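Local coordinates for probable branched-chain-amino-acid aminotransferase (Thermotoga maritima MSB8, PDB 3CSW) that probably catalyses the pyridoxal-phosphate-dependent transfer of the amino group between leucine, isoleucine or valine and 2-oxoglutarate in branched-chain amino acid biosynthesis, at the interface of chains A and B and the interface of chains A and C. Coordinates in Å, arbitrary orientation; residue numbers count along the deposited sequence, not the author numbering. Chains: chain A/B/C, Putative branched-chain-amino-acid aminotransferase.

Contact 1: the interface of chains A and B. Residues chain A 129, 230, 250-252; chain B 227, 231.
B:Trp227 and B:Glu231, one turn apart on helix 226-231 of chain B, pack against A:Phe230, A:Ile129 and the loop that follows strand 249-250 of chain A. In B:Trp227, CB lies off one face of the A:Phe230 ring, beside its CE1 corner and 3.4 Å from that atom. From its own chain, A:Leu250 lays CD2 over the opposite face, so the phenyl ring has carbon packed on both sides. CG of the tryptophan sits between the backbone N and the carbonyl carbon (chi1 59°), which carries the indole on beyond the phenyl ring toward A:Ile129 and A:Asn251. CD1 then passes the amide nitrogen ND2 of A:Asn251 at 3.8 Å, the amide plane standing steeply to the indole (75°). At the far end of the indole, CZ2 is 3.7 Å from the methyl CG2 of A:Ile129, which lies over one face of the ring system, offset toward its rim.

B:Glu231 reaches beside this hydrophobic patch with an extended chain. Its carboxylate carbon CD lies 3.8 Å from A:Phe230 CE2, and carboxylate and ring are turned 64° apart. OE2 accepts a hydrogen bond of 3.0 Å from the backbone N of A:Glu252, nearly along its own C-O axis. In the second shell, the backbone N of A:Ile129 gives a bond of 2.9 Å to OD1 of A:Asn251, in the carbonyl plane and on a lone pair, which fixes the turn of the amide and ties the loop to strand 125-129. Although the structure alone does not show whether this pairing forms in solution, the patch joins chains A and B of the deposited assembly by a small apolar core and a carboxylate-to-backbone bond.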
loop_
_atom_site.group_PDB
_atom_site.type_symbol
_atom_site.label_atom_id
_atom_site.label_comp_id
_atom_site.label_asym_id
_atom_site.label_seq_id
_atom_site.Cartn_x
_atom_site.Cartn_y
_atom_site.Cartn_z
ATOM N N ILE A 129 -16.984 -0.350 -12.581
ATOM C CA ILE A 129 -15.715 -0.248 -11.820
ATOM C C ILE A 129 -14.537 -0.353 -12.815
ATOM O O ILE A 129 -14.472 -1.275 -13.624
ATOM C CB ILE A 129 -15.588 -1.346 -10.687
ATOM C CG1 ILE A 129 -16.757 -1.273 -9.689
ATOM C CG2 ILE A 129 -14.284 -1.202 -9.895
ATOM C CD1 ILE A 129 -16.954 0.101 -9.024
ATOM N N PHE A 230 -22.812 -0.719 -3.950
ATOM C CA PHE A 230 -23.668 -1.864 -4.273
ATOM C C PHE A 230 -24.819 -2.028 -3.287
ATOM O O PHE A 230 -25.746 -2.789 -3.543
ATOM C CB PHE A 230 -22.844 -3.144 -4.417
ATOM C CG PHE A 230 -21.948 -3.144 -5.633
ATOM C CD1 PHE A 230 -20.701 -2.537 -5.598
ATOM C CD2 PHE A 230 -22.347 -3.756 -6.816
ATOM C CE1 PHE A 230 -19.863 -2.513 -6.732
ATOM C CE2 PHE A 230 -21.505 -3.745 -7.954
ATOM C CZ PHE A 230 -20.269 -3.127 -7.906
ATOM N N LEU A 250 -24.718 0.054 -11.961
ATOM C CA LEU A 250 -23.291 -0.073 -11.714
ATOM C C LEU A 250 -22.926 -1.525 -11.972
ATOM O O LEU A 250 -23.436 -2.416 -11.318
ATOM C CB LEU A 250 -22.945 0.315 -10.262
ATOM C CG LEU A 250 -21.546 0.019 -9.717
ATOM C CD1 LEU A 250 -20.445 0.748 -10.510
ATOM C CD2 LEU A 250 -21.490 0.320 -8.185
ATOM N N ASN A 251 -22.028 -1.765 -12.917
ATOM C CA ASN A 251 -21.694 -3.123 -13.318
ATOM C C ASN A 251 -23.022 -3.833 -13.682
ATOM O O ASN A 251 -23.710 -3.391 -14.604
ATOM C CB ASN A 251 -20.861 -3.851 -12.234
ATOM C CG ASN A 251 -19.400 -3.390 -12.172
ATOM O OD1 ASN A 251 -19.030 -2.347 -12.687
ATOM N ND2 ASN A 251 -18.566 -4.190 -11.534
ATOM N N GLU A 252 -23.408 -4.894 -12.973
ATOM C CA GLU A 252 -24.695 -5.566 -13.252
ATOM C C GLU A 252 -25.769 -5.217 -12.218
ATOM O O GLU A 252 -26.836 -5.815 -12.210
ATOM C CB GLU A 252 -24.510 -7.077 -13.263
ATOM C CG GLU A 252 -23.586 -7.618 -14.328
ATOM C CD GLU A 252 -23.147 -9.049 -14.011
ATOM O OE1 GLU A 252 -22.405 -9.268 -13.013
ATOM O OE2 GLU A 252 -23.556 -9.956 -14.769
ATOM N N TRP B 227 -16.469 -6.540 -4.525
ATOM C CA TRP B 227 -17.740 -6.288 -5.192
ATOM C C TRP B 227 -18.305 -7.507 -5.946
ATOM O O TRP B 227 -19.510 -7.619 -6.109
ATOM C CB TRP B 227 -17.637 -5.062 -6.090
ATOM C CG TRP B 227 -16.607 -5.109 -7.162
ATOM C CD1 TRP B 227 -16.779 -5.548 -8.456
ATOM C CD2 TRP B 227 -15.264 -4.671 -7.062
ATOM N NE1 TRP B 227 -15.612 -5.423 -9.145
ATOM C CE2 TRP B 227 -14.663 -4.882 -8.321
ATOM C CE3 TRP B 227 -14.487 -4.144 -6.022
ATOM C CZ2 TRP B 227 -13.320 -4.555 -8.578
ATOM C CZ3 TRP B 227 -13.148 -3.832 -6.273
ATOM C CH2 TRP B 227 -12.583 -4.031 -7.551
ATOM N N GLU B 231 -22.289 -9.375 -6.460
ATOM C CA GLU B 231 -22.904 -9.726 -7.743
ATOM C C GLU B 231 -22.981 -11.223 -7.985
ATOM O O GLU B 231 -23.433 -11.650 -9.052
ATOM C CB GLU B 231 -22.113 -9.095 -8.879
ATOM C CG GLU B 231 -21.886 -7.609 -8.703
ATOM C CD GLU B 231 -21.369 -6.989 -9.962
ATOM O OE1 GLU B 231 -20.174 -7.226 -10.247
ATOM O OE2 GLU B 231 -22.178 -6.307 -10.650
#

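Contact 2: the interface of chains A and C. Residues chain A 135, 140, 146, 148-149; chain C 148-151.
The methyl CG2 of C:Thr150 forms the apolar centre, pointing between two side chains of chain A. It meets CG2 of A:Ile146 at 3.8 Å, the two side chains running antiparallel, and CB of A:Arg149 at 3.9 Å. The arginine packs here through its CB. A:Thr140 closes another side, its methyl CG2 lying 3.8 Å from CB of C:Thr150, while CD1 of A:Ile135 approaches OG1 of C:Thr150 at a slant, 3.8 Å away.

Outward from the methyls, the hydroxyls of A:Thr140 and C:Thr150 share a hydrogen bond, OG1 to OG1 2.7 Å; which hydroxyl donates is not seen. In C:Thr150 a chi1 of 49° sets OG1 between the backbone N and the carbonyl carbon, turning it toward A:Thr140 while CG2 faces A:Ile146. The two threonine side chains cross at about a right angle. A valine in place of A:Thr140 would probably keep much of the carbon packing but leave the hydroxyl of C:Thr150 without this hydrogen-bonding mate across the interface. Nearby, the two Gly148 residues face each other near the two-fold axis with their carbonyl oxygens approaching.

C:Thr150 opens helix 150-156. NE and NH2 of C:Arg149 each take one oxygen of the C:Asp151 carboxylate, a pairing that includes a salt bridge and probably steadies the backbone presenting C:Thr150. The patch belongs to a symmetric contact between two subunits of the deposited tetramer. Because A:Ile146 directly follows Lys145, the lysine expected to carry pyridoxal phosphate, the contact may help to hold the active-site loop. In the bidentate pair, NE of C:Arg149 donates to OD1 of C:Asp151 at 3.0 Å; OD1 receives it on its syn lone pair and sits 8° off the guanidinium plane.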
loop_
_atom_site.group_PDB
_atom_site.type_symbol
_atom_site.label_atom_id
_atom_site.label_comp_id
_atom_site.label_asym_id
_atom_site.label_seq_id
_atom_site.Cartn_x
_atom_site.Cartn_y
_atom_site.Cartn_z
ATOM N N ILE A 135 -4.062 7.086 -8.819
ATOM C CA ILE A 135 -2.670 7.204 -8.388
ATOM C C ILE A 135 -2.669 7.838 -7.003
ATOM O O ILE A 135 -3.372 8.850 -6.784
ATOM C CB ILE A 135 -1.790 8.070 -9.357
ATOM C CG1 ILE A 135 -1.713 7.435 -10.748
ATOM C CG2 ILE A 135 -0.384 8.284 -8.748
ATOM C CD1 ILE A 135 -0.990 8.335 -11.826
ATOM N N THR A 140 1.741 11.100 -7.091
ATOM C CA THR A 140 1.256 12.259 -7.843
ATOM C C THR A 140 0.102 12.903 -7.066
ATOM O O THR A 140 -0.722 12.185 -6.529
ATOM C CB THR A 140 0.736 11.865 -9.262
ATOM O OG1 THR A 140 1.770 11.195 -9.987
ATOM C CG2 THR A 140 0.270 13.083 -10.057
ATOM N N ILE A 146 -3.598 17.275 -15.405
ATOM C CA ILE A 146 -2.603 17.262 -16.464
ATOM C C ILE A 146 -3.055 16.221 -17.526
ATOM O O ILE A 146 -3.641 15.189 -17.187
ATOM C CB ILE A 146 -1.168 17.082 -15.901
ATOM C CG1 ILE A 146 -0.133 17.420 -16.989
ATOM C CG2 ILE A 146 -0.950 15.661 -15.305
ATOM C CD1 ILE A 146 1.232 17.756 -16.474
ATOM N N GLY A 148 -1.690 14.113 -19.582
ATOM C CA GLY A 148 -1.058 12.810 -19.702
ATOM C C GLY A 148 -1.061 11.903 -18.498
ATOM O O GLY A 148 -0.487 10.830 -18.580
ATOM N N ARG A 149 -1.668 12.316 -17.374
ATOM C CA ARG A 149 -1.658 11.475 -16.178
ATOM C C ARG A 149 -2.322 10.124 -16.489
ATOM O O ARG A 149 -3.454 10.045 -16.987
ATOM C CB ARG A 149 -2.263 12.176 -14.958
ATOM C CG ARG A 149 -3.755 12.479 -15.007
ATOM C CD ARG A 149 -4.160 13.099 -13.697
ATOM N NE ARG A 149 -3.917 12.143 -12.607
ATOM C CZ ARG A 149 -3.520 12.458 -11.378
ATOM N NH1 ARG A 149 -3.256 13.710 -11.042
ATOM N NH2 ARG A 149 -3.320 11.489 -10.477
ATOM N N GLY C 148 3.892 11.062 -20.799
ATOM C CA GLY C 148 3.174 11.835 -19.794
ATOM C C GLY C 148 3.119 11.260 -18.388
ATOM O O GLY C 148 2.540 11.866 -17.503
ATOM N N ARG C 149 3.729 10.097 -18.174
ATOM C CA ARG C 149 3.685 9.445 -16.868
ATOM C C ARG C 149 4.222 10.402 -15.787
ATOM O O ARG C 149 5.328 10.943 -15.891
ATOM C CB ARG C 149 4.319 8.032 -16.872
ATOM C CG ARG C 149 5.803 7.900 -17.178
ATOM C CD ARG C 149 6.211 6.404 -17.117
ATOM N NE ARG C 149 5.977 5.905 -15.778
ATOM C CZ ARG C 149 5.525 4.692 -15.462
ATOM N NH1 ARG C 149 5.251 3.768 -16.386
ATOM N NH2 ARG C 149 5.309 4.419 -14.193
ATOM N N THR C 150 3.381 10.637 -14.782
ATOM C CA THR C 150 3.595 11.744 -13.847
ATOM C C THR C 150 4.680 11.500 -12.800
ATOM O O THR C 150 5.220 12.448 -12.239
ATOM C CB THR C 150 2.298 12.200 -13.206
ATOM O OG1 THR C 150 1.568 11.064 -12.693
ATOM C CG2 THR C 150 1.446 12.979 -14.214
ATOM N N ASP C 151 5.042 10.250 -12.553
ATOM C CA ASP C 151 6.181 9.992 -11.666
ATOM C C ASP C 151 7.488 10.545 -12.265
ATOM O O ASP C 151 8.207 11.301 -11.621
ATOM C CB ASP C 151 6.288 8.505 -11.219
ATOM C CG ASP C 151 6.175 7.493 -12.349
ATOM O OD1 ASP C 151 6.047 7.875 -13.513
ATOM O OD2 ASP C 151 6.158 6.275 -12.035
#

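The centres of the C-alpha atoms of contact 1 and contact 2 lie about 28 Å apart, and no residue of chain A belongs to both. Contact 1 draws on strand 125-129, helix 226-230 and the loop after strand 249-250; contact 2 uses the loop between strand 125-129 and helix 150-156 of chain A, and that loop with the first turn of the helix in chain C, so the chain links the two within a few residues. Chain A thus meets chains B and C through separate surfaces, each two-fold symmetric. Two such interfaces suit the four deposited copies, although the coordinates do not establish the tetramer as the working form.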